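Local coordinates for catabolite control protein A (Lactococcus lactis, PDB 2O20) that probably acts as a DNA-binding global regulator of carbon catabolite repression and activation, a LacI-family transcription factor with a helix-turn-helix and a sugar-binding-type core, at residues 78-83 with 292-297; 149-154 with 191-196; 158-163 with 317-322. The protein carries 1 engineered substitution. All blocks are in the same frame, centred on the assembly; numbering follows the deposited sequence. Where two conformers were deposited one is given.

Contact 1 (78-83 with 292-297); sequences FAAITR and QPLYDL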
# COMPACT_ATOMS: atom_id res chain seq x y z
N PHE D 78 -5.64 -3.24 4.63
CA PHE D 78 -5.57 -4.68 4.89
C PHE D 78 -4.13 -5.16 5.13
O PHE D 78 -3.89 -5.99 6.02
CB PHE D 78 -6.24 -5.48 3.77
CG PHE D 78 -7.71 -5.25 3.67
CD1 PHE D 78 -8.55 -5.60 4.72
CD2 PHE D 78 -8.26 -4.70 2.53
CE1 PHE D 78 -9.92 -5.40 4.64
CE2 PHE D 78 -9.63 -4.48 2.44
CZ PHE D 78 -10.45 -4.83 3.52
N ALA D 79 -3.17 -4.60 4.40
CA ALA D 79 -1.74 -4.94 4.63
C ALA D 79 -1.26 -4.60 6.06
O ALA D 79 -0.49 -5.36 6.66
CB ALA D 79 -0.86 -4.29 3.57
N ALA D 80 -1.72 -3.47 6.63
CA ALA D 80 -1.31 -3.10 7.97
C ALA D 80 -1.87 -4.04 9.02
O ALA D 80 -1.16 -4.42 9.95
CB ALA D 80 -1.71 -1.66 8.25
N ILE D 81 -3.12 -4.43 8.88
CA ILE D 81 -3.72 -5.46 9.72
C ILE D 81 -2.97 -6.78 9.64
O ILE D 81 -2.69 -7.43 10.67
CB ILE D 81 -5.22 -5.70 9.37
CG1 ILE D 81 -6.05 -4.44 9.64
CG2 ILE D 81 -5.78 -6.87 10.19
CD1 ILE D 81 -7.43 -4.48 9.03
N THR D 82 -2.62 -7.15 8.42
CA THR D 82 -1.97 -8.42 8.12
C THR D 82 -0.60 -8.48 8.82
O THR D 82 -0.21 -9.56 9.30
CB THR D 82 -1.91 -8.70 6.57
OG1 THR D 82 -3.25 -8.79 6.02
CG2 THR D 82 -1.20 -9.97 6.25
N ARG D 83 0.12 -7.37 8.92
CA ARG D 83 1.41 -7.38 9.65
C ARG D 83 1.24 -7.69 11.15
O ARG D 83 2.09 -8.36 11.74
CB ARG D 83 2.24 -6.10 9.41
CG ARG D 83 2.72 -5.99 7.93
CD ARG D 83 4.07 -5.37 7.71
NE ARG D 83 5.13 -6.02 8.48
CZ ARG D 83 6.35 -5.53 8.62
NH1 ARG D 83 6.72 -4.40 8.02
NH2 ARG D 83 7.23 -6.19 9.37
N GLN D 292 -7.87 4.23 13.12
CA GLN D 292 -8.09 2.88 13.62
C GLN D 292 -6.73 2.27 13.93
O GLN D 292 -5.75 2.50 13.20
CB GLN D 292 -8.82 2.02 12.59
CG GLN D 292 -10.22 2.53 12.21
CD GLN D 292 -10.96 1.53 11.31
OE1 GLN D 292 -10.76 0.33 11.44
NE2 GLN D 292 -11.78 2.02 10.40
N PRO D 293 -6.66 1.47 15.01
CA PRO D 293 -5.40 0.82 15.42
C PRO D 293 -5.18 -0.46 14.61
O PRO D 293 -5.35 -1.57 15.10
CB PRO D 293 -5.63 0.59 16.91
CG PRO D 293 -7.11 0.23 16.95
CD PRO D 293 -7.76 1.14 15.94
N LEU D 294 -4.79 -0.28 13.34
CA LEU D 294 -4.78 -1.38 12.37
C LEU D 294 -3.86 -2.56 12.74
O LEU D 294 -4.26 -3.71 12.66
CB LEU D 294 -4.42 -0.83 11.00
CG LEU D 294 -5.39 0.19 10.35
CD1 LEU D 294 -4.87 0.48 8.96
CD2 LEU D 294 -6.80 -0.31 10.29
N TYR D 295 -2.62 -2.28 13.11
CA TYR D 295 -1.74 -3.34 13.58
C TYR D 295 -2.35 -4.11 14.76
O TYR D 295 -2.33 -5.33 14.79
CB TYR D 295 -0.39 -2.75 14.01
CG TYR D 295 0.61 -3.78 14.50
CD1 TYR D 295 1.48 -4.39 13.62
CD2 TYR D 295 0.68 -4.13 15.84
CE1 TYR D 295 2.40 -5.33 14.06
CE2 TYR D 295 1.60 -5.08 16.29
CZ TYR D 295 2.46 -5.68 15.38
OH TYR D 295 3.38 -6.61 15.81
N ASP D 296 -2.93 -3.39 15.71
CA ASP D 296 -3.55 -4.01 16.89
C ASP D 296 -4.79 -4.83 16.58
O ASP D 296 -5.07 -5.82 17.23
CB ASP D 296 -3.90 -2.92 17.90
CG ASP D 296 -2.68 -2.29 18.55
OD1 ASP D 296 -1.61 -2.96 18.59
OD2 ASP D 296 -2.79 -1.16 19.06
N LEU D 297 -5.56 -4.41 15.57
CA LEU D 297 -6.70 -5.20 15.14
C LEU D 297 -6.28 -6.60 14.71
O LEU D 297 -6.93 -7.57 15.10
CB LEU D 297 -7.44 -4.49 13.97
CG LEU D 297 -8.25 -3.23 14.24
CD1 LEU D 297 -8.66 -2.58 12.95
CD2 LEU D 297 -9.50 -3.53 15.08

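Contact 2 (149-154 with 191-196); sequences GTIDGD and KDVENT. With SO4 (sulfate ion), chain L.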
# COMPACT_ATOMS: atom_id res chain seq x y z
N GLY D 149 -12.42 -6.21 10.92
CA GLY D 149 -12.96 -5.11 10.12
C GLY D 149 -14.37 -5.36 9.61
O GLY D 149 -14.92 -4.55 8.85
N THR D 150 -14.95 -6.49 10.00
CA THR D 150 -16.36 -6.76 9.70
C THR D 150 -17.02 -7.49 10.87
O THR D 150 -16.33 -8.05 11.74
CB THR D 150 -16.54 -7.51 8.35
OG1 THR D 150 -17.93 -7.48 7.95
CG2 THR D 150 -16.00 -8.94 8.41
N ILE D 151 -18.35 -7.42 10.89
CA ILE D 151 -19.16 -7.93 11.99
C ILE D 151 -20.20 -8.91 11.45
O ILE D 151 -20.91 -8.59 10.48
CB ILE D 151 -19.88 -6.79 12.73
CG1 ILE D 151 -18.88 -5.73 13.22
CG2 ILE D 151 -20.69 -7.35 13.90
CD1 ILE D 151 -19.53 -4.42 13.62
N ASP D 152 -20.28 -10.09 12.06
CA ASP D 152 -21.32 -11.08 11.78
C ASP D 152 -22.65 -10.59 12.38
O ASP D 152 -22.71 -10.23 13.55
CB ASP D 152 -20.90 -12.44 12.38
CG ASP D 152 -21.96 -13.55 12.22
OD1 ASP D 152 -22.73 -13.53 11.22
OD2 ASP D 152 -22.01 -14.45 13.10
N GLY D 153 -23.71 -10.60 11.57
CA GLY D 153 -25.06 -10.19 12.01
C GLY D 153 -25.62 -10.97 13.19
O GLY D 153 -26.24 -10.40 14.10
N ASP D 154 -25.39 -12.28 13.21
CA ASP D 154 -25.83 -13.11 14.32
C ASP D 154 -24.96 -12.86 15.55
O ASP D 154 -25.39 -13.09 16.68
CB ASP D 154 -25.79 -14.59 13.93
CG ASP D 154 -26.55 -14.87 12.63
OD1 ASP D 154 -27.68 -14.36 12.48
OD2 ASP D 154 -25.99 -15.59 11.77
N LYS D 191 -26.18 -2.75 3.64
CA LYS D 191 -26.71 -4.01 4.21
C LYS D 191 -25.80 -4.63 5.27
O LYS D 191 -26.27 -5.35 6.15
CB LYS D 191 -26.96 -5.04 3.09
CG LYS D 191 -28.00 -4.55 2.08
CD LYS D 191 -28.50 -5.64 1.14
CE LYS D 191 -27.64 -5.76 -0.11
NZ LYS D 191 -28.08 -6.90 -0.98
N ASP D 192 -24.50 -4.34 5.17
CA ASP D 192 -23.50 -4.83 6.11
C ASP D 192 -23.61 -4.15 7.49
O ASP D 192 -23.85 -2.94 7.57
CB ASP D 192 -22.11 -4.60 5.51
CG ASP D 192 -21.92 -5.35 4.20
OD1 ASP D 192 -22.64 -6.35 3.98
OD2 ASP D 192 -21.06 -4.97 3.38
N VAL D 193 -23.41 -4.92 8.55
CA VAL D 193 -23.67 -4.47 9.92
C VAL D 193 -22.90 -3.18 10.26
O VAL D 193 -23.48 -2.23 10.76
CB VAL D 193 -23.33 -5.56 10.96
CG1 VAL D 193 -23.45 -5.01 12.40
CG2 VAL D 193 -24.23 -6.76 10.79
N GLU D 194 -21.60 -3.20 9.98
CA GLU D 194 -20.72 -2.05 10.20
C GLU D 194 -21.22 -0.75 9.56
O GLU D 194 -21.07 0.33 10.13
CB GLU D 194 -19.29 -2.37 9.73
CG GLU D 194 -19.16 -2.98 8.33
CD GLU D 194 -19.30 -4.52 8.27
OE1 GLU D 194 -19.82 -5.16 9.22
OE2 GLU D 194 -18.86 -5.09 7.24
N ASN D 195 -21.83 -0.87 8.38
CA ASN D 195 -22.39 0.29 7.68
C ASN D 195 -23.77 0.77 8.19
O ASN D 195 -24.06 1.96 8.17
CB ASN D 195 -22.43 -0.01 6.18
CG ASN D 195 -21.06 -0.02 5.58
OD1 ASN D 195 -20.21 0.76 6.01
ND2 ASN D 195 -20.82 -0.90 4.60
N THR D 196 -24.60 -0.16 8.63
CA THR D 196 -25.82 0.19 9.39
C THR D 196 -25.45 0.87 10.71
O THR D 196 -26.13 1.77 11.14
CB THR D 196 -26.70 -1.04 9.61
OG1 THR D 196 -25.93 -2.06 10.21
CG2 THR D 196 -27.22 -1.57 8.32
S SO4 L . -17.21 -2.11 4.36
O1 SO4 L . -18.16 -3.20 4.62
O2 SO4 L . -17.85 -1.12 3.49
O3 SO4 L . -16.82 -1.49 5.62
O4 SO4 L . -16.03 -2.67 3.68
O HOH W 1 -21.67 -7.29 8.28

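Contact 3 (158-163 with 317-322); sequences PSVNID and NQLVLD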
# COMPACT_ATOMS: atom_id res chain seq x y z
N PRO D 158 -16.45 -15.01 16.12
CA PRO D 158 -15.50 -14.03 16.70
C PRO D 158 -15.10 -12.89 15.74
O PRO D 158 -14.94 -13.11 14.54
CB PRO D 158 -14.31 -14.90 17.10
CG PRO D 158 -14.92 -16.25 17.36
CD PRO D 158 -15.97 -16.39 16.31
N SER D 159 -14.94 -11.69 16.29
CA SER D 159 -14.57 -10.51 15.48
C SER D 159 -13.81 -9.45 16.29
O SER D 159 -13.93 -9.38 17.51
CB SER D 159 -15.81 -9.89 14.82
OG SER D 159 -16.58 -9.10 15.72
N VAL D 160 -12.99 -8.69 15.59
CA VAL D 160 -12.27 -7.55 16.16
C VAL D 160 -12.48 -6.32 15.26
O VAL D 160 -12.19 -6.36 14.06
CB VAL D 160 -10.78 -7.85 16.31
CG1 VAL D 160 -10.07 -6.71 17.12
CG2 VAL D 160 -10.59 -9.19 16.99
N ASN D 161 -12.95 -5.23 15.87
CA ASN D 161 -13.37 -4.03 15.16
C ASN D 161 -13.17 -2.81 16.06
O ASN D 161 -12.93 -2.97 17.26
CB ASN D 161 -14.87 -4.12 14.76
CG ASN D 161 -15.15 -5.16 13.70
OD1 ASN D 161 -15.04 -4.91 12.49
ND2 ASN D 161 -15.55 -6.33 14.14
N ILE D 162 -13.29 -1.61 15.49
CA ILE D 162 -13.59 -0.38 16.25
C ILE D 162 -15.11 -0.26 16.42
O ILE D 162 -15.86 -1.08 15.89
CB ILE D 162 -12.94 0.94 15.67
CG1 ILE D 162 -13.54 1.37 14.33
CG2 ILE D 162 -11.42 0.81 15.60
CD1 ILE D 162 -13.52 2.87 14.11
N ASP D 163 -15.54 0.74 17.20
CA ASP D 163 -16.94 1.12 17.38
C ASP D 163 -17.30 2.08 16.21
O ASP D 163 -17.06 3.27 16.27
CB ASP D 163 -17.15 1.76 18.78
CG ASP D 163 -18.59 2.13 19.05
OD1 ASP D 163 -19.40 2.14 18.11
OD2 ASP D 163 -18.94 2.42 20.23
N ASN D 317 -15.79 -12.81 22.67
CA ASN D 317 -15.36 -12.98 21.26
C ASN D 317 -15.76 -11.85 20.29
O ASN D 317 -15.36 -11.88 19.13
CB ASN D 317 -15.67 -14.40 20.72
CG ASN D 317 -17.15 -14.72 20.68
OD1 ASN D 317 -17.99 -13.84 20.55
ND2 ASN D 317 -17.46 -16.00 20.76
N GLN D 318 -16.50 -10.85 20.76
CA GLN D 318 -16.78 -9.65 19.96
C GLN D 318 -15.97 -8.48 20.56
O GLN D 318 -16.43 -7.78 21.46
CB GLN D 318 -18.27 -9.33 19.98
CG GLN D 318 -19.17 -10.50 19.65
CD GLN D 318 -18.98 -11.00 18.25
OE1 GLN D 318 -19.13 -10.24 17.30
NE2 GLN D 318 -18.64 -12.28 18.11
N LEU D 319 -14.74 -8.32 20.06
CA LEU D 319 -13.79 -7.37 20.65
C LEU D 319 -13.80 -6.03 19.94
O LEU D 319 -13.87 -5.99 18.73
CB LEU D 319 -12.40 -7.97 20.61
CG LEU D 319 -12.21 -9.31 21.34
CD1 LEU D 319 -10.76 -9.71 21.25
CD2 LEU D 319 -12.67 -9.24 22.78
N VAL D 320 -13.75 -4.94 20.70
CA VAL D 320 -13.86 -3.58 20.16
C VAL D 320 -12.69 -2.76 20.68
O VAL D 320 -12.49 -2.66 21.90
CB VAL D 320 -15.20 -2.94 20.55
CG1 VAL D 320 -15.33 -1.51 20.02
CG2 VAL D 320 -16.34 -3.81 20.10
N LEU D 321 -11.88 -2.22 19.77
CA LEU D 321 -10.69 -1.46 20.15
C LEU D 321 -10.97 0.03 20.04
O LEU D 321 -11.76 0.45 19.21
CB LEU D 321 -9.49 -1.86 19.27
CG LEU D 321 -9.07 -3.34 19.21
CD1 LEU D 321 -7.75 -3.48 18.45
CD2 LEU D 321 -9.00 -3.99 20.60
N ASP D 322 -10.31 0.84 20.87
CA ASP D 322 -10.52 2.29 20.81
C ASP D 322 -10.00 2.93 19.51
O ASP D 322 -9.13 2.38 18.86
CB ASP D 322 -9.83 2.98 21.96
CG ASP D 322 -10.35 2.55 23.31
OD1 ASP D 322 -11.57 2.25 23.45
OD2 ASP D 322 -9.50 2.51 24.22
O HOH W 2 -16.06 -6.82 17.07
O HOH W 3 -19.08 -10.82 14.76
O HOH W 4 -13.67 2.33 18.90

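Contact 1 (78-83 with 292-297)
I81 and L294 meet through matching first torsions: I81 CG1 (chi1 -63°) and L294 CG both lie anti to their own carbonyl carbon. The two side chains cross obliquely, and I81 CG1 comes 4.2 Å from L294 CB. In Y295 the choice differs: CG stands anti to the backbone N (chi1 -179°), and the ring reaches R83, where Y295 CE1 lies 3.8 Å from R83 O, the carbonyl meeting the ring obliquely. A80 brings its single methyl to the leucine: A80 CB is 3.9 Å from L294 CD1, and about as close to L294 CB. The small residue lets the backbones come together, and the CA atoms of I81 and Y295 are 4.8 Å apart. At this spacing L294 O meets I81 CA at 3.5 Å in a CA-H...O contact, with an angle of 156° at the hydrogen. Y295 CA in turn approaches A80 O to 3.8 Å. The join is therefore mainly apolar packing between helix 76-91 and the first turn of helix 294-309, whose N-cap position is taken by P293. Polar ends find partners beyond the two segments: Y295 OH is hydrogen-bonded to D87, farther along the same helix as I81, and the R83 guanidinium leads away to a salt bridge with D102 of the second subunit. That subunit also packs I73 on A79 and T82, and T74 on A80, which places helix 76-91 in the subunit interface. Within the subunit, L294 touches Y77, I81 and L297 both rest on V148 of strand 145-148, and F78 and T82 reach L70 of strand 65-70, seating the two helices against the six-stranded parallel sheet.

Contact 2 (149-154 with 191-196)
The carboxylate of E194 is the flat group gripped by T150 and I151. T150 OG1 donates to E194 OE2 at 2.7 Å from the syn side, 31° out of the carboxylate plane. The other oxygen, E194 OE1, is met from above the plane, 45° out of it, by I151 N at 3.2 Å. A water adds a third donor, bonding to E194 OE1 at 3.0 Å; it also donates to I151 O and accepts from V193 N at 3.0 Å, tying the loop to the start of helix 193-208. E194 CG takes the crowded position between the backbone N and the carbonyl carbon (chi1 49°), and the chain bends at the next torsion. Beside this polar grip, V193 and I151 pack at about a right angle, CG1 of the valine against CG2 of the isoleucine, while V193 CG2 reaches G153 CA at 3.7 Å. A sulfate ion, presumably picked up from the crystallisation solution, lies next to the site: N195 ND2 donates to its O2 at 3.2 Å, and E194 OE2 stands 3.3 Å from its O1. Outside the pair, Y164 touches both I151 and E194, and R135 forms a salt bridge with D152. The contact joins a loop that follows strand 145-148 to a helix of the part built on the other sheet, so it spans the two subdomains of the periplasmic-binding-protein fold. The nearby negative charges of the sulfate, where bound, and of D192 may raise the pKa of E194, whereas the three donors and its place in the first helical turn would favour the anion.

Contact 3 (158-163 with 317-322)
S159 and N161 are zipped to N317, L319 and L321 by four backbone hydrogen bonds, the ladder of a parallel pair. S159 N donates to N317 O and S159 O accepts from L319 N; N161 N then donates to L319 O, and L321 N closes the series on N161 O at 2.8 Å. CA-H...O contacts fill in between, among them V320 CA to N161 O at 3.1 Å. V160 and L319 share one face, where V160 CG1 also meets L321 CG at 4.1 Å; S159, Q318, N161 and V320 occupy the other. There a water joins S159 OG, N161 ND2 and L319 O, and a second links S159 OG to Q318 OE1. Farther out, I157 O and K155 hold the two ends of the Q318 amide, Y164 OH bonds N161 OD1, and D163 caps helix 164-177 through L166 N. The strand axes lie 4.8 Å apart and are turned by 16° against each other. Strand 159-161 runs between 145-148 and 318-320, the latter outermost in this chain, and helix 294-309 backs the V160 face, placing L304 on P158, L297 on V160 and L321, and V300 on L319.

Along the chain the segments come as 78-83, 149-154, 158-163, 191-196, 292-297 and 317-322, so contact 3 interlocks with both others, and contact 2 falls between the halves of contact 1. Contacts 1 and 2 lie about 19 Å apart between centres, on opposite sides of the chain's centre. Contact 3 is about 13 Å from contact 1 and 12 Å from contact 2, and touches both: P293 packs on I162, and T150 O probably accepts from N161 ND2. Contacts 1 and 3 bring late chain back to the subdomain of the six-stranded sheet, while contact 2 ties that subdomain to helix 193-208 of the other, as expected for a fold whose chain passes repeatedly between two lobes.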